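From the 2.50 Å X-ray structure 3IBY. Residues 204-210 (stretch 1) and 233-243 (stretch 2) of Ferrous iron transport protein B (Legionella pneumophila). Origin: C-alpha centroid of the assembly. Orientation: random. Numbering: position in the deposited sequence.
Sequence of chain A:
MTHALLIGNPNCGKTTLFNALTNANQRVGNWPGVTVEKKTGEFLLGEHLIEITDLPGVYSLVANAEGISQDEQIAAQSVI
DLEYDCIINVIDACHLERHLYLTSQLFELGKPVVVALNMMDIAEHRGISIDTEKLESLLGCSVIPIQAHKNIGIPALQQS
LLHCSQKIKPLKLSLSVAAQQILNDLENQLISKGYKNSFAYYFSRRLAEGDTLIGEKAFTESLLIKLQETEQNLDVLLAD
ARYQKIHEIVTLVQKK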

# COMPACT_ATOMS: atom_id res chain seq x y z
N SER A 204 11.86 0.69 9.80
CA SER A 204 12.80 -0.42 9.97
C SER A 204 12.80 -1.40 8.78
O SER A 204 13.88 -1.81 8.27
CB SER A 204 12.54 -1.17 11.30
OG SER A 204 11.20 -1.58 11.44
N ARG A 205 11.58 -1.77 8.35
CA ARG A 205 11.41 -2.64 7.19
C ARG A 205 11.96 -2.00 5.94
O ARG A 205 12.63 -2.66 5.16
CB ARG A 205 9.94 -3.00 6.99
CG ARG A 205 9.46 -4.22 7.81
CD ARG A 205 9.58 -3.97 9.28
NE ARG A 205 9.33 -5.16 10.07
CZ ARG A 205 9.66 -5.27 11.35
NH1 ARG A 205 10.26 -4.26 12.00
NH2 ARG A 205 9.37 -6.37 12.00
N ARG A 206 11.74 -0.71 5.77
CA ARG A 206 12.27 -0.04 4.60
C ARG A 206 13.81 -0.02 4.58
O ARG A 206 14.45 -0.32 3.55
CB ARG A 206 11.67 1.37 4.50
CG ARG A 206 10.37 1.48 3.69
CD ARG A 206 9.78 0.12 3.28
NE ARG A 206 8.53 -0.14 3.98
CZ ARG A 206 7.96 -1.32 4.14
NH1 ARG A 206 8.51 -2.45 3.70
NH2 ARG A 206 6.81 -1.37 4.77
N LEU A 207 14.38 0.33 5.72
CA LEU A 207 15.83 0.26 5.88
C LEU A 207 16.32 -1.15 5.52
O LEU A 207 17.25 -1.31 4.73
CB LEU A 207 16.21 0.60 7.31
CG LEU A 207 16.70 2.00 7.61
CD1 LEU A 207 16.24 2.96 6.50
CD2 LEU A 207 16.27 2.44 9.02
N ALA A 208 15.67 -2.15 6.11
CA ALA A 208 15.98 -3.55 5.86
C ALA A 208 15.97 -3.86 4.39
O ALA A 208 16.72 -4.70 3.92
CB ALA A 208 14.99 -4.44 6.58
N GLU A 209 15.11 -3.19 3.65
CA GLU A 209 15.04 -3.44 2.23
C GLU A 209 16.06 -2.66 1.47
O GLU A 209 16.28 -2.93 0.28
CB GLU A 209 13.65 -3.13 1.73
CG GLU A 209 12.61 -4.12 2.31
CD GLU A 209 11.18 -3.68 2.10
OE1 GLU A 209 10.93 -2.87 1.18
OE2 GLU A 209 10.32 -4.16 2.86
N GLY A 210 16.70 -1.72 2.16
CA GLY A 210 17.74 -0.90 1.57
C GLY A 210 17.21 0.44 1.08
O GLY A 210 17.70 0.97 0.07
N ASN A 233 22.44 -9.85 3.78
CA ASN A 233 21.52 -9.57 2.65
C ASN A 233 20.09 -9.49 3.13
O ASN A 233 19.18 -10.08 2.55
CB ASN A 233 21.55 -10.64 1.56
CG ASN A 233 22.91 -10.86 1.00
OD1 ASN A 233 23.10 -11.79 0.20
ND2 ASN A 233 23.88 -10.03 1.40
N LEU A 234 19.88 -8.78 4.21
CA LEU A 234 18.53 -8.62 4.68
C LEU A 234 17.54 -8.39 3.52
O LEU A 234 16.44 -8.94 3.51
CB LEU A 234 18.48 -7.46 5.66
CG LEU A 234 17.52 -7.61 6.81
CD1 LEU A 234 17.88 -8.85 7.63
CD2 LEU A 234 17.56 -6.34 7.65
N ASP A 235 17.93 -7.60 2.51
CA ASP A 235 16.95 -7.19 1.47
C ASP A 235 16.35 -8.41 0.82
O ASP A 235 15.13 -8.59 0.79
CB ASP A 235 17.50 -6.20 0.42
CG ASP A 235 18.79 -6.66 -0.25
OD1 ASP A 235 19.07 -6.17 -1.38
OD2 ASP A 235 19.52 -7.47 0.34
N VAL A 236 17.24 -9.28 0.39
CA VAL A 236 16.85 -10.53 -0.20
C VAL A 236 15.96 -11.33 0.76
O VAL A 236 14.89 -11.79 0.35
CB VAL A 236 18.09 -11.33 -0.59
CG1 VAL A 236 17.71 -12.56 -1.41
CG2 VAL A 236 19.07 -10.42 -1.36
N LEU A 237 16.38 -11.49 2.02
CA LEU A 237 15.58 -12.23 2.99
C LEU A 237 14.20 -11.63 3.20
O LEU A 237 13.21 -12.34 3.23
CB LEU A 237 16.28 -12.30 4.34
CG LEU A 237 17.04 -13.58 4.63
CD1 LEU A 237 17.68 -14.11 3.36
CD2 LEU A 237 18.08 -13.37 5.73
N LEU A 238 14.10 -10.33 3.34
CA LEU A 238 12.79 -9.75 3.66
C LEU A 238 11.82 -9.86 2.48
O LEU A 238 10.63 -10.17 2.66
CB LEU A 238 12.94 -8.28 4.05
CG LEU A 238 12.32 -7.84 5.39
CD1 LEU A 238 13.18 -6.69 5.95
CD2 LEU A 238 10.83 -7.45 5.26
N ALA A 239 12.34 -9.60 1.27
CA ALA A 239 11.57 -9.82 0.02
C ALA A 239 11.01 -11.24 -0.06
O ALA A 239 9.86 -11.42 -0.46
CB ALA A 239 12.43 -9.52 -1.22
N ASP A 240 11.80 -12.24 0.33
CA ASP A 240 11.32 -13.61 0.33
C ASP A 240 10.23 -13.84 1.37
O ASP A 240 9.21 -14.41 1.06
CB ASP A 240 12.45 -14.61 0.55
CG ASP A 240 12.00 -16.08 0.39
OD1 ASP A 240 11.32 -16.42 -0.61
OD2 ASP A 240 12.34 -16.90 1.27
N ALA A 241 10.42 -13.39 2.60
CA ALA A 241 9.41 -13.62 3.59
C ALA A 241 8.12 -12.89 3.21
O ALA A 241 7.01 -13.36 3.47
CB ALA A 241 9.88 -13.21 4.94
N ARG A 242 8.26 -11.73 2.58
CA ARG A 242 7.08 -11.00 2.13
C ARG A 242 6.37 -11.78 1.05
O ARG A 242 5.17 -11.93 1.07
CB ARG A 242 7.47 -9.63 1.58
CG ARG A 242 6.29 -8.73 1.47
CD ARG A 242 6.69 -7.29 1.26
NE ARG A 242 7.54 -6.84 2.34
CZ ARG A 242 7.11 -6.37 3.50
NH1 ARG A 242 5.80 -6.32 3.74
NH2 ARG A 242 7.99 -6.00 4.43
N TYR A 243 7.14 -12.26 0.10
CA TYR A 243 6.67 -13.12 -0.95
C TYR A 243 6.00 -14.41 -0.45
O TYR A 243 5.00 -14.83 -0.98
CB TYR A 243 7.85 -13.47 -1.88
CG TYR A 243 7.55 -14.63 -2.78
CD1 TYR A 243 6.88 -14.43 -3.98
CD2 TYR A 243 7.87 -15.95 -2.42
CE1 TYR A 243 6.56 -15.50 -4.82
CE2 TYR A 243 7.55 -17.03 -3.27
CZ TYR A 243 6.88 -16.78 -4.46
OH TYR A 243 6.52 -17.77 -5.32

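The C-terminal end of helix 204-209 packs against the face of helix 234-243 that carries Leu234, Asp235, Leu238 and Arg242. The two axes approach to 8.6 Å, and their directions differ by 121°. The contact is modest, burying 324 Å² over both sides. No hydrogen bond crosses it. Apolar packing and one salt bridge do the work.

Ala208 is the centre of the apolar part. Its methyl group packs against two leucines of the other helix, and Ala208 CB lies 3.4 Å from Leu234 CD2. Leu238 also packs on this methyl, although the two are modelled too close for their distance to carry weight. Ala208, Leu234 and Leu238 are all buried, which suits apolar side chains. Leu234 and Leu238 are one helical turn apart, so both direct their CA-to-CB bonds toward the first stretch. With chi1 at -145° and chi2 in p, Leu234 has its CD2 against Ala208. Leu238 lies between wells at both angles, -127° and 149°. This places its CD1 against Ala208, while Leu238 CD2 is 4.3 Å from Arg205 CG, in the aliphatic part of that side chain.

The backbones come nearest at Glu209 and Asp235, whose CA atoms are 4.3 Å apart. Here Ala208 O lies 3.5 Å from Asp235 CA in a CA-H...O contact. Asp235 N is 3.4 Å from Ala208 O, but the angle is too poor for a hydrogen bond. The Asp235 CA-to-CB bond runs sideways, with Asp235 CB 3.5 Å from Glu209 O. With chi1 in p, the end of the side chain leads away. Asp235 OD2 accepts a weak hydrogen bond from Val236 N at 2.9 Å. Gly210 follows the first helix in a Schellman motif. Its phi is 96°, and at its backbone angles a CB would jam against the carbonyl oxygen of Glu209.

The charged part is built around Glu209. Its CA-to-CB bond points away from the second helix, yet with chi1 in m and chi2 in t the end of the side chain comes nearer. Glu209 OE2 forms a salt bridge with Arg242 NH2 at 3.4 Å. Glu209 OE2 also forms a salt bridge with Arg206 NH1 at 2.6 Å, which includes a weak hydrogen bond. One carboxylate thus serves two buried arginines and offsets their charge. This matters because Arg206 NH1 and Arg242 NH2 are 3.7 Å apart and carry like charges. Arg206 NH1 lies over a face of the Arg242 guanidinium.

Arg242 starts toward the first stretch and extends through t at chi1 and chi2, then turns at chi3 in m. Arg206 has its first three chi angles between wells; its CA-to-CB bond points away, but its end comes nearer and meets Glu209. Arg205 instead turns its guanidinium to its own helix, where Arg205 NH1 donates to Ser204 OG at 2.9 Å.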